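Local coordinates for aminotransferase (Neisseria meningitidis Z2491, PDB 3JTX), which probably transfers amino groups between amino acids and 2-oxo acids with pyridoxal phosphate, as a class I and II aminotransferase that forms a dimer, at residues A[131-136]-A[173-178]; A[152-157]-A[370-375]; A[212-215]-A[219-222]; A[305-310]-A[321-326]. All coordinates share one frame; numbering follows the deposited sequence.

Interaction 1: residues A[131-136]-A[173-178]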
loop_
_atom_site.group_PDB
_atom_site.type_symbol
_atom_site.label_atom_id
_atom_site.label_comp_id
_atom_site.label_asym_id
_atom_site.label_seq_id
_atom_site.Cartn_x
_atom_site.Cartn_y
_atom_site.Cartn_z
ATOM N N GLN A 131 -14.633 -9.763 4.016
ATOM C CA GLN A 131 -13.463 -10.058 4.870
ATOM C C GLN A 131 -12.731 -8.847 5.455
ATOM O O GLN A 131 -12.478 -8.793 6.671
ATOM C CB GLN A 131 -12.455 -10.923 4.050
ATOM C CG GLN A 131 -11.950 -10.234 2.677
ATOM C CD GLN A 131 -11.943 -11.170 1.432
ATOM O OE1 GLN A 131 -11.016 -11.137 0.597
ATOM N NE2 GLN A 131 -12.966 -11.992 1.312
ATOM N N ILE A 132 -12.406 -7.867 4.603
ATOM C CA ILE A 132 -11.609 -6.701 5.002
ATOM C C ILE A 132 -12.293 -5.915 6.121
ATOM O O ILE A 132 -11.635 -5.406 7.005
ATOM C CB ILE A 132 -11.323 -5.748 3.796
ATOM C CG1 ILE A 132 -10.326 -6.383 2.826
ATOM C CG2 ILE A 132 -10.787 -4.403 4.276
ATOM C CD1 ILE A 132 -9.009 -6.750 3.457
ATOM N N TYR A 133 -13.634 -5.841 6.097
ATOM C CA TYR A 133 -14.349 -5.069 7.130
ATOM C C TYR A 133 -14.015 -5.609 8.529
ATOM O O TYR A 133 -13.759 -4.841 9.463
ATOM C CB TYR A 133 -15.878 -5.049 6.931
ATOM C CG TYR A 133 -16.365 -4.691 5.545
ATOM C CD1 TYR A 133 -15.563 -3.984 4.636
ATOM C CD2 TYR A 133 -17.642 -5.065 5.127
ATOM C CE1 TYR A 133 -16.018 -3.695 3.350
ATOM C CE2 TYR A 133 -18.102 -4.749 3.853
ATOM C CZ TYR A 133 -17.288 -4.080 2.977
ATOM O OH TYR A 133 -17.743 -3.835 1.713
ATOM N N GLU A 134 -14.015 -6.929 8.659
ATOM C CA GLU A 134 -13.717 -7.577 9.931
ATOM C C GLU A 134 -12.241 -7.436 10.299
ATOM O O GLU A 134 -11.902 -7.030 11.404
ATOM C CB GLU A 134 -14.078 -9.054 9.855
ATOM C CG GLU A 134 -13.736 -9.810 11.129
ATOM C CD GLU A 134 -13.831 -11.322 10.967
ATOM O OE1 GLU A 134 -13.377 -11.883 9.934
ATOM O OE2 GLU A 134 -14.340 -11.942 11.908
ATOM N N GLY A 135 -11.355 -7.780 9.369
ATOM C CA GLY A 135 -9.925 -7.709 9.641
ATOM C C GLY A 135 -9.450 -6.315 10.003
ATOM O O GLY A 135 -8.672 -6.140 10.940
ATOM N N ALA A 136 -9.906 -5.322 9.249
ATOM C CA ALA A 136 -9.468 -3.939 9.441
ATOM C C ALA A 136 -9.871 -3.447 10.824
ATOM O O ALA A 136 -9.078 -2.825 11.536
ATOM C CB ALA A 136 -10.069 -3.029 8.335
ATOM N N PHE A 173 -19.908 0.469 7.678
ATOM C CA PHE A 173 -19.692 0.070 6.273
ATOM C C PHE A 173 -21.026 -0.182 5.564
ATOM O O PHE A 173 -21.937 -0.780 6.145
ATOM C CB PHE A 173 -18.922 -1.242 6.181
ATOM C CG PHE A 173 -17.489 -1.145 6.572
ATOM C CD1 PHE A 173 -16.585 -0.495 5.756
ATOM C CD2 PHE A 173 -17.040 -1.733 7.744
ATOM C CE1 PHE A 173 -15.243 -0.419 6.106
ATOM C CE2 PHE A 173 -15.692 -1.671 8.093
ATOM C CZ PHE A 173 -14.806 -1.012 7.268
ATOM N N VAL A 174 -21.125 0.267 4.321
ATOM C CA VAL A 174 -22.172 -0.164 3.389
ATOM C C VAL A 174 -21.493 -0.793 2.167
ATOM O O VAL A 174 -20.484 -0.295 1.690
ATOM C CB VAL A 174 -23.076 1.018 2.955
ATOM C CG1 VAL A 174 -24.049 0.590 1.824
ATOM C CG2 VAL A 174 -23.829 1.578 4.141
ATOM N N CYS A 175 -22.001 -1.926 1.697
ATOM C CA CYS A 175 -21.467 -2.553 0.494
ATOM C C CYS A 175 -22.606 -2.603 -0.513
ATOM O O CYS A 175 -23.566 -3.359 -0.330
ATOM C CB CYS A 175 -20.925 -3.950 0.795
ATOM S SG CYS A 175 -20.105 -4.741 -0.619
ATOM N N SER A 176 -22.517 -1.762 -1.543
ATOM C CA SER A 176 -23.623 -1.546 -2.486
ATOM C C SER A 176 -23.113 -1.255 -3.891
ATOM O O SER A 176 -22.473 -0.230 -4.093
ATOM C CB SER A 176 -24.488 -0.380 -2.018
ATOM O OG SER A 176 -25.624 -0.218 -2.854
ATOM N N PRO A 177 -23.373 -2.155 -4.867
ATOM C CA PRO A 177 -24.042 -3.463 -4.734
ATOM C C PRO A 177 -23.350 -4.382 -3.746
ATOM O O PRO A 177 -22.122 -4.380 -3.661
ATOM C CB PRO A 177 -23.939 -4.065 -6.139
ATOM C CG PRO A 177 -23.818 -2.877 -7.038
ATOM C CD PRO A 177 -23.062 -1.843 -6.276
ATOM N N ASN A 178 -24.128 -5.196 -3.044
ATOM C CA ASN A 178 -23.582 -6.038 -1.998
ATOM C C ASN A 178 -22.945 -7.324 -2.534
ATOM O O ASN A 178 -23.415 -7.925 -3.501
ATOM C CB ASN A 178 -24.674 -6.380 -0.986
ATOM C CG ASN A 178 -24.132 -7.098 0.223
ATOM O OD1 ASN A 178 -24.166 -8.335 0.296
ATOM N ND2 ASN A 178 -23.624 -6.334 1.180
#

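Interaction 2: residues A[152-157]-A[370-375]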
loop_
_atom_site.group_PDB
_atom_site.type_symbol
_atom_site.label_atom_id
_atom_site.label_comp_id
_atom_site.label_asym_id
_atom_site.label_seq_id
_atom_site.Cartn_x
_atom_site.Cartn_y
_atom_site.Cartn_z
ATOM N N PRO A 152 -36.425 -10.590 2.031
ATOM C CA PRO A 152 -36.138 -10.575 0.579
ATOM C C PRO A 152 -35.297 -9.399 0.053
ATOM O O PRO A 152 -34.780 -9.484 -1.054
ATOM C CB PRO A 152 -37.536 -10.513 -0.049
ATOM C CG PRO A 152 -38.359 -9.751 0.960
ATOM C CD PRO A 152 -37.797 -10.120 2.321
ATOM N N SER A 153 -35.184 -8.310 0.805
ATOM C CA SER A 153 -34.424 -7.142 0.339
ATOM C C SER A 153 -32.906 -7.339 0.479
ATOM O O SER A 153 -32.133 -6.845 -0.350
ATOM C CB SER A 153 -34.837 -5.897 1.124
ATOM O OG SER A 153 -34.269 -5.903 2.434
ATOM N N PHE A 154 -32.509 -8.060 1.527
ATOM C CA PHE A 154 -31.114 -8.175 1.978
ATOM C C PHE A 154 -30.485 -6.823 2.370
ATOM O O PHE A 154 -29.262 -6.707 2.418
ATOM C CB PHE A 154 -30.243 -8.937 0.957
ATOM C CG PHE A 154 -30.786 -10.283 0.597
ATOM C CD1 PHE A 154 -30.577 -11.371 1.421
ATOM C CD2 PHE A 154 -31.541 -10.450 -0.554
ATOM C CE1 PHE A 154 -31.107 -12.613 1.110
ATOM C CE2 PHE A 154 -32.073 -11.692 -0.884
ATOM C CZ PHE A 154 -31.853 -12.774 -0.055
ATOM N N ASN A 155 -31.312 -5.817 2.678
ATOM C CA ASN A 155 -30.804 -4.575 3.274
ATOM C C ASN A 155 -30.426 -4.825 4.731
ATOM O O ASN A 155 -31.001 -5.702 5.359
ATOM C CB ASN A 155 -31.847 -3.459 3.218
ATOM C CG ASN A 155 -32.270 -3.110 1.799
ATOM O OD1 ASN A 155 -33.441 -2.807 1.551
ATOM N ND2 ASN A 155 -31.339 -3.162 0.868
ATOM N N PRO A 156 -29.459 -4.054 5.273
ATOM C CA PRO A 156 -29.030 -4.225 6.671
ATOM C C PRO A 156 -30.116 -3.899 7.694
ATOM O O PRO A 156 -30.824 -2.917 7.530
ATOM C CB PRO A 156 -27.875 -3.223 6.821
ATOM C CG PRO A 156 -27.505 -2.809 5.435
ATOM C CD PRO A 156 -28.730 -2.960 4.607
ATOM N N ASP A 157 -30.223 -4.722 8.738
ATOM C CA ASP A 157 -31.170 -4.510 9.831
ATOM C C ASP A 157 -30.489 -3.766 10.977
ATOM O O ASP A 157 -29.927 -4.367 11.897
ATOM C CB ASP A 157 -31.736 -5.845 10.322
ATOM C CG ASP A 157 -32.866 -5.674 11.324
ATOM O OD1 ASP A 157 -33.143 -4.540 11.757
ATOM O OD2 ASP A 157 -33.492 -6.689 11.676
ATOM N N GLU A 370 -26.290 -18.824 6.362
ATOM C CA GLU A 370 -26.804 -20.197 6.298
ATOM C C GLU A 370 -28.024 -20.277 5.395
ATOM O O GLU A 370 -28.874 -19.384 5.403
ATOM C CB GLU A 370 -27.205 -20.707 7.672
ATOM C CG GLU A 370 -26.065 -21.132 8.550
ATOM C CD GLU A 370 -26.537 -21.784 9.854
ATOM O OE1 GLU A 370 -27.738 -22.105 9.965
ATOM O OE2 GLU A 370 -25.693 -21.964 10.759
ATOM N N GLY A 371 -28.110 -21.348 4.608
ATOM C CA GLY A 371 -29.266 -21.550 3.739
ATOM C C GLY A 371 -29.130 -20.928 2.362
ATOM O O GLY A 371 -30.069 -20.993 1.563
ATOM N N TYR A 372 -27.961 -20.345 2.080
ATOM C CA TYR A 372 -27.641 -19.743 0.783
ATOM C C TYR A 372 -26.280 -20.202 0.322
ATOM O O TYR A 372 -25.446 -20.519 1.146
ATOM C CB TYR A 372 -27.597 -18.215 0.897
ATOM C CG TYR A 372 -28.958 -17.613 1.093
ATOM C CD1 TYR A 372 -29.731 -17.229 0.004
ATOM C CD2 TYR A 372 -29.486 -17.448 2.367
ATOM C CE1 TYR A 372 -31.000 -16.693 0.178
ATOM C CE2 TYR A 372 -30.761 -16.900 2.552
ATOM C CZ TYR A 372 -31.510 -16.537 1.452
ATOM O OH TYR A 372 -32.775 -16.008 1.623
ATOM N N VAL A 373 -26.074 -20.240 -0.998
ATOM C CA VAL A 373 -24.740 -20.356 -1.568
ATOM C C VAL A 373 -24.487 -19.176 -2.490
ATOM O O VAL A 373 -25.397 -18.702 -3.188
ATOM C CB VAL A 373 -24.514 -21.700 -2.336
ATOM C CG1 VAL A 373 -24.598 -22.876 -1.391
ATOM C CG2 VAL A 373 -25.510 -21.875 -3.531
ATOM N N ARG A 374 -23.257 -18.678 -2.477
ATOM C CA ARG A 374 -22.857 -17.681 -3.441
ATOM C C ARG A 374 -22.339 -18.355 -4.719
ATOM O O ARG A 374 -21.464 -19.212 -4.678
ATOM C CB ARG A 374 -21.804 -16.726 -2.869
ATOM C CG ARG A 374 -21.634 -15.486 -3.715
ATOM C CD ARG A 374 -20.463 -14.681 -3.294
ATOM N NE ARG A 374 -19.198 -15.349 -3.516
ATOM C CZ ARG A 374 -18.020 -14.873 -3.115
ATOM N NH1 ARG A 374 -17.945 -13.710 -2.483
ATOM N NH2 ARG A 374 -16.906 -15.545 -3.367
ATOM N N ILE A 375 -22.908 -17.953 -5.855
ATOM C CA ILE A 375 -22.466 -18.380 -7.184
ATOM C C ILE A 375 -22.012 -17.135 -7.941
ATOM O O ILE A 375 -22.769 -16.165 -8.027
ATOM C CB ILE A 375 -23.648 -19.035 -7.966
ATOM C CG1 ILE A 375 -24.124 -20.301 -7.268
ATOM C CG2 ILE A 375 -23.261 -19.370 -9.378
ATOM C CD1 ILE A 375 -25.523 -20.801 -7.733
#

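Interaction 3: residues A[212-215]-A[219-222]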
loop_
_atom_site.group_PDB
_atom_site.type_symbol
_atom_site.label_atom_id
_atom_site.label_comp_id
_atom_site.label_asym_id
_atom_site.label_seq_id
_atom_site.Cartn_x
_atom_site.Cartn_y
_atom_site.Cartn_z
ATOM N N GLU A 212 -20.712 -0.786 -11.540
ATOM C CA GLU A 212 -20.856 -0.865 -13.003
ATOM C C GLU A 212 -21.324 -2.214 -13.511
ATOM O O GLU A 212 -21.523 -2.365 -14.704
ATOM C CB GLU A 212 -19.542 -0.495 -13.703
ATOM C CG GLU A 212 -19.010 0.859 -13.282
ATOM C CD GLU A 212 -20.089 1.900 -13.361
ATOM O OE1 GLU A 212 -20.514 2.195 -14.493
ATOM O OE2 GLU A 212 -20.560 2.365 -12.297
ATOM N N ILE A 213 -21.502 -3.190 -12.622
ATOM C CA ILE A 213 -22.001 -4.500 -13.030
ATOM C C ILE A 213 -23.498 -4.550 -12.710
ATOM O O ILE A 213 -23.895 -4.832 -11.569
ATOM C CB ILE A 213 -21.228 -5.664 -12.345
ATOM C CG1 ILE A 213 -19.697 -5.467 -12.459
ATOM C CG2 ILE A 213 -21.652 -6.981 -12.936
ATOM C CD1 ILE A 213 -19.165 -5.289 -13.855
ATOM N N TYR A 214 -24.307 -4.248 -13.730
ATOM C CA TYR A 214 -25.758 -4.132 -13.592
ATOM C C TYR A 214 -26.461 -4.501 -14.894
ATOM O O TYR A 214 -25.813 -4.727 -15.915
ATOM C CB TYR A 214 -26.163 -2.709 -13.148
ATOM C CG TYR A 214 -25.761 -1.580 -14.094
ATOM C CD1 TYR A 214 -26.527 -1.271 -15.214
ATOM C CD2 TYR A 214 -24.630 -0.811 -13.852
ATOM C CE1 TYR A 214 -26.165 -0.231 -16.080
ATOM C CE2 TYR A 214 -24.252 0.222 -14.712
ATOM C CZ TYR A 214 -25.033 0.508 -15.829
ATOM O OH TYR A 214 -24.691 1.538 -16.693
ATOM N N PHE A 215 -27.789 -4.531 -14.850
ATOM C CA PHE A 215 -28.605 -5.065 -15.927
ATOM C C PHE A 215 -29.578 -4.042 -16.488
ATOM O O PHE A 215 -29.979 -3.099 -15.801
ATOM C CB PHE A 215 -29.364 -6.299 -15.411
ATOM C CG PHE A 215 -28.501 -7.203 -14.583
ATOM C CD1 PHE A 215 -27.442 -7.884 -15.166
ATOM C CD2 PHE A 215 -28.694 -7.311 -13.216
ATOM C CE1 PHE A 215 -26.594 -8.676 -14.405
ATOM C CE2 PHE A 215 -27.854 -8.098 -12.448
ATOM C CZ PHE A 215 -26.801 -8.783 -13.040
ATOM N N LYS A 219 -29.032 1.469 -13.389
ATOM C CA LYS A 219 -27.770 1.835 -12.753
ATOM C C LYS A 219 -27.922 1.921 -11.235
ATOM O O LYS A 219 -28.844 2.572 -10.756
ATOM C CB LYS A 219 -27.271 3.182 -13.300
ATOM C CG LYS A 219 -27.171 3.245 -14.804
ATOM C CD LYS A 219 -26.267 4.347 -15.315
ATOM C CE LYS A 219 -26.702 5.723 -14.889
ATOM N NZ LYS A 219 -26.121 6.779 -15.783
ATOM N N PRO A 220 -27.037 1.249 -10.471
ATOM C CA PRO A 220 -27.157 1.349 -9.019
ATOM C C PRO A 220 -26.939 2.763 -8.484
ATOM O O PRO A 220 -25.996 3.459 -8.884
ATOM C CB PRO A 220 -26.036 0.438 -8.497
ATOM C CG PRO A 220 -25.772 -0.533 -9.611
ATOM C CD PRO A 220 -26.151 0.145 -10.893
ATOM N N LEU A 221 -27.817 3.154 -7.573
ATOM C CA LEU A 221 -27.655 4.345 -6.769
ATOM C C LEU A 221 -26.361 4.242 -5.955
ATOM O O LEU A 221 -26.030 3.171 -5.412
ATOM C CB LEU A 221 -28.866 4.472 -5.833
ATOM C CG LEU A 221 -28.961 5.606 -4.801
ATOM C CD1 LEU A 221 -29.031 6.999 -5.460
ATOM C CD2 LEU A 221 -30.200 5.376 -3.894
ATOM N N GLY A 222 -25.620 5.347 -5.892
ATOM C CA GLY A 222 -24.411 5.435 -5.080
ATOM C C GLY A 222 -24.635 6.344 -3.871
ATOM O O GLY A 222 -25.601 7.117 -3.819
#

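Interaction 4: residues A[305-310]-A[321-326]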
loop_
_atom_site.group_PDB
_atom_site.type_symbol
_atom_site.label_atom_id
_atom_site.label_comp_id
_atom_site.label_asym_id
_atom_site.label_seq_id
_atom_site.Cartn_x
_atom_site.Cartn_y
_atom_site.Cartn_z
ATOM N N GLU A 305 -25.617 -11.213 -20.568
ATOM C CA GLU A 305 -25.912 -12.410 -21.360
ATOM C C GLU A 305 -25.947 -13.628 -20.440
ATOM O O GLU A 305 -26.865 -14.433 -20.493
ATOM C CB GLU A 305 -24.853 -12.580 -22.452
ATOM C CG GLU A 305 -25.060 -13.777 -23.359
ATOM C CD GLU A 305 -23.923 -13.985 -24.367
ATOM O OE1 GLU A 305 -22.836 -13.362 -24.218
ATOM O OE2 GLU A 305 -24.122 -14.798 -25.298
ATOM N N LYS A 306 -24.959 -13.742 -19.557
ATOM C CA LYS A 306 -24.915 -14.870 -18.637
ATOM C C LYS A 306 -26.176 -14.954 -17.762
ATOM O O LYS A 306 -26.786 -16.017 -17.649
ATOM C CB LYS A 306 -23.679 -14.788 -17.729
ATOM C CG LYS A 306 -22.348 -14.884 -18.469
ATOM C CD LYS A 306 -21.172 -14.795 -17.510
ATOM C CE LYS A 306 -19.949 -14.129 -18.137
ATOM N NZ LYS A 306 -18.799 -14.144 -17.179
ATOM N N PHE A 307 -26.544 -13.837 -17.130
ATOM C CA PHE A 307 -27.693 -13.804 -16.221
ATOM C C PHE A 307 -29.007 -14.048 -16.966
ATOM O O PHE A 307 -29.883 -14.737 -16.455
ATOM C CB PHE A 307 -27.771 -12.475 -15.471
ATOM C CG PHE A 307 -26.926 -12.426 -14.231
ATOM C CD1 PHE A 307 -27.439 -12.840 -13.014
ATOM C CD2 PHE A 307 -25.629 -11.970 -14.284
ATOM C CE1 PHE A 307 -26.669 -12.796 -11.867
ATOM C CE2 PHE A 307 -24.847 -11.914 -13.146
ATOM C CZ PHE A 307 -25.373 -12.331 -11.927
ATOM N N GLU A 308 -29.130 -13.464 -18.162
ATOM C CA GLU A 308 -30.308 -13.623 -18.994
ATOM C C GLU A 308 -30.634 -15.087 -19.258
ATOM O O GLU A 308 -31.796 -15.448 -19.334
ATOM C CB GLU A 308 -30.115 -12.927 -20.344
ATOM C CG GLU A 308 -30.544 -11.504 -20.344
ATOM C CD GLU A 308 -30.227 -10.791 -21.651
ATOM O OE1 GLU A 308 -29.640 -11.421 -22.574
ATOM O OE2 GLU A 308 -30.561 -9.589 -21.736
ATOM N N ARG A 309 -29.597 -15.913 -19.400
ATOM C CA ARG A 309 -29.765 -17.328 -19.700
ATOM C C ARG A 309 -29.828 -18.194 -18.438
ATOM O O ARG A 309 -30.625 -19.131 -18.370
ATOM C CB ARG A 309 -28.642 -17.785 -20.624
ATOM C CG ARG A 309 -28.634 -17.010 -21.944
ATOM C CD ARG A 309 -27.571 -17.494 -22.915
ATOM N NE ARG A 309 -27.773 -18.892 -23.303
ATOM C CZ ARG A 309 -26.875 -19.651 -23.939
ATOM N NH1 ARG A 309 -25.694 -19.155 -24.307
ATOM N NH2 ARG A 309 -27.169 -20.918 -24.214
ATOM N N VAL A 310 -29.017 -17.859 -17.432
ATOM C CA VAL A 310 -28.927 -18.652 -16.205
ATOM C C VAL A 310 -30.158 -18.521 -15.291
ATOM O O VAL A 310 -30.631 -19.518 -14.744
ATOM C CB VAL A 310 -27.632 -18.304 -15.402
ATOM C CG1 VAL A 310 -27.664 -18.921 -14.020
ATOM C CG2 VAL A 310 -26.393 -18.740 -16.166
ATOM N N LYS A 321 -34.254 -14.841 -8.369
ATOM C CA LYS A 321 -34.520 -13.771 -9.332
ATOM C C LYS A 321 -33.229 -13.037 -9.656
ATOM O O LYS A 321 -32.233 -13.198 -8.967
ATOM C CB LYS A 321 -35.561 -12.792 -8.767
ATOM C CG LYS A 321 -35.096 -12.010 -7.533
ATOM N N LEU A 322 -33.250 -12.238 -10.715
ATOM C CA LEU A 322 -32.109 -11.403 -11.076
ATOM C C LEU A 322 -31.737 -10.530 -9.876
ATOM O O LEU A 322 -32.606 -9.933 -9.277
ATOM C CB LEU A 322 -32.501 -10.521 -12.253
ATOM C CG LEU A 322 -31.441 -9.790 -13.062
ATOM C CD1 LEU A 322 -30.517 -10.744 -13.783
ATOM C CD2 LEU A 322 -32.178 -8.905 -14.066
ATOM N N PRO A 323 -30.450 -10.478 -9.493
ATOM C CA PRO A 323 -30.081 -9.561 -8.408
ATOM C C PRO A 323 -30.157 -8.094 -8.846
ATOM O O PRO A 323 -30.333 -7.817 -10.050
ATOM C CB PRO A 323 -28.646 -9.962 -8.097
ATOM C CG PRO A 323 -28.118 -10.467 -9.392
ATOM C CD PRO A 323 -29.275 -11.127 -10.098
ATOM N N ASP A 324 -30.037 -7.161 -7.898
ATOM C CA ASP A 324 -30.090 -5.726 -8.240
ATOM C C ASP A 324 -28.893 -5.386 -9.131
ATOM O O ASP A 324 -29.001 -4.593 -10.075
ATOM C CB ASP A 324 -30.052 -4.814 -6.996
ATOM C CG ASP A 324 -31.300 -4.919 -6.106
ATOM O OD1 ASP A 324 -32.336 -5.461 -6.533
ATOM O OD2 ASP A 324 -31.243 -4.427 -4.954
ATOM N N ALA A 325 -27.746 -5.957 -8.786
ATOM C CA ALA A 325 -26.486 -5.729 -9.503
ATOM C C ALA A 325 -25.436 -6.749 -9.037
ATOM O O ALA A 325 -25.755 -7.659 -8.279
ATOM C CB ALA A 325 -25.995 -4.276 -9.290
ATOM N N SER A 326 -24.187 -6.571 -9.465
ATOM C CA SER A 326 -23.067 -7.499 -9.206
ATOM C C SER A 326 -23.148 -8.730 -10.108
ATOM O O SER A 326 -24.124 -8.899 -10.841
ATOM C CB SER A 326 -22.955 -7.935 -7.743
ATOM O OG SER A 326 -23.670 -9.142 -7.494
#

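Interaction 1: residues A[131-136]-A[173-178]
The rings of Tyr133 and Phe173 lie nearly flat on one another in an offset stack, with centroids 4.3 Å apart and planes only 14° out of parallel. Tyr133 CD1 stands above the centre of the phenylalanine ring, whereas Phe173 CG lies toward the rim of the tyrosine ring. Phe173 CB makes a CH-pi contact with the same tyrosine ring, 4.2 Å from its centroid and close to the normal, while Tyr133 CB packs on Phe173 CE2 at 3.6 Å. Helix 131-136 and strand 173-175 run almost antiparallel, at 167°, with axes 10.6 Å apart, a separation these two side chains bridge. Beyond the stack, the tyrosine reaches further along the strand, and its OH lies 3.3 Å from Cys175 CB, which sits at the ring edge. That hydroxyl is hydrogen-bonded to Asp207, at the end of the adjacent strand 203-207. In fold type I aminotransferases an aspartate at this place usually pairs with the pyridine nitrogen of pyridoxal phosphate, and Lys245 carries that cofactor here. The chemistry is therefore divided: the ring is packed by apolar stacking, while a hydrogen bond at its far end ties the buried phenol to a probable cofactor-site aspartate.

Interaction 2: residues A[152-157]-A[370-375]
Phe154 and Tyr372 each turn CG anti to their own carbonyl carbon (chi1 -54° and -71°), and from there the two side chains approach from opposite directions, the Phe154 edge turned to the Tyr372 ring. Their planes stand at 84° and their centroids are 5.7 Å apart, which makes an offset edge-to-face pair. The leading atoms are Phe154 CZ, 3.8 Å from Tyr372 OH, and Phe154 CE1, 4.0 Å from Tyr372 CZ. Tyr372 CZ lies in the plane of the phenylalanine ring, and no hydrogen bond joins the two segments. With CA atoms no nearer than 12.1 Å, between Phe154 and Tyr372, this is a bridge of two rings, and it buries just 72 Å². Ser153 OG accepts from Asn155 N at 3.0 Å, an ST turn that bends the loop around the phenylalanine. Trp330 joins the cluster, stacked on Tyr372 and edge-to-face with Phe154. The aromatic cluster thus links a loop of the large domain to the three-stranded sheet of the small domain, where Arg374, bonded to Asn179 and salt-bridged to the sulfonate of a MES buffer molecule, probably from the crystallisation liquor, is consistent with the substrate-carboxylate arginine of fold type I aminotransferases.

Interaction 3: residues A[212-215]-A[219-222]
Lys219 makes a CH-pi contact over one face of the Tyr214 ring: Lys219 CA stands 4.0 Å from the ring centroid and only 4° off the normal, above its centre. The Lys219 side chain then runs beside the tyrosine in the same direction, its methylenes following the ring outward until Lys219 CD is 3.5 Å from Tyr214 OH. Apolar contact is the second kind. Pro220 CD touches Tyr214 CD2 at 3.5 Å, so the proline packs at the root of the ring while lysine follows its outer part. With chi1 at 60°, Tyr214 CG lies between the backbone N and the carbonyl carbon, and the ring faces the returning chain. Hydrogen bonds make no contribution across the segments. Lys219 NZ bonds to a glycerol and weakly to Arg82 O, while Arg82 also forms a salt bridge with Glu212 and a hydrogen bond to Pro220 O, so one arginine connects both arms of the loop. The loop lies between strand 203-207 and helix 223-229, for which Gly222 occupies the N-cap position. Helix 294-314 packs against the first arm through Ile213, Tyr214 and Phe215, and helix 187-200 meets Leu221 on the second.

Interaction 4: residues A[305-310]-A[321-326]
Segment 305-310 is a regular helical run within helix 294-314, whereas 321-326 is an irregular loop, without helix or strand, leading into strand 328-332; their CA atoms come nearest at Phe307 and Leu322, 7.2 Å apart. The loop twists sharply at its end, where Ser326 takes a positive phi of 77° and its carbonyl O faces the Phe307 ring. Phe307 carries the contact from the helical side. Its CG sits anti to the carbonyl carbon (chi1 -85°), which directs the ring toward the loop. Leu322 CD1 packs against the base of the side chain, 3.7 Å from Phe307 CB. Further along, Pro323 CD lies 3.6 Å from Phe307 CE1, with Pro323 approaching from the opposite direction. As in fold type I aminotransferases, the long helix probably runs from the large domain into the small one, and this loop leads on to the first strand of the three-stranded sheet. At the ring's far end Ser326 O is 3.8 Å from Phe307 CZ, a packing contact. Ser326 OG gives a 2.7 Å hydrogen bond to Ala325 O and also bonds to Tyr328 N. Phe215 meets the Phe307 ring at about 55° between planes and touches Leu322, while Ile329 and Leu377 add further apolar neighbours.

How the interactions relate
From the N terminus, interaction 1 opens at helix 131-139 and closes at strand 169-175, across 36 intervening residues of the large domain. Interaction 2 begins within that loop, at 152-157, and closes only at 370-375, so the two cross, and its loop encloses both remaining contacts. Interaction 3 closes a short turn before helix 223-229; interaction 4 follows in series, joining helix 294-314 to the approach to strand 328-332. Interactions 3 and 4 touch, with Ile213 O a probable hydrogen-bond partner of Ser326 N at 2.7 Å. Pro177 of interaction 1 packs against both, through Pro220 and Ala325, whereas interaction 2 touches none of the others.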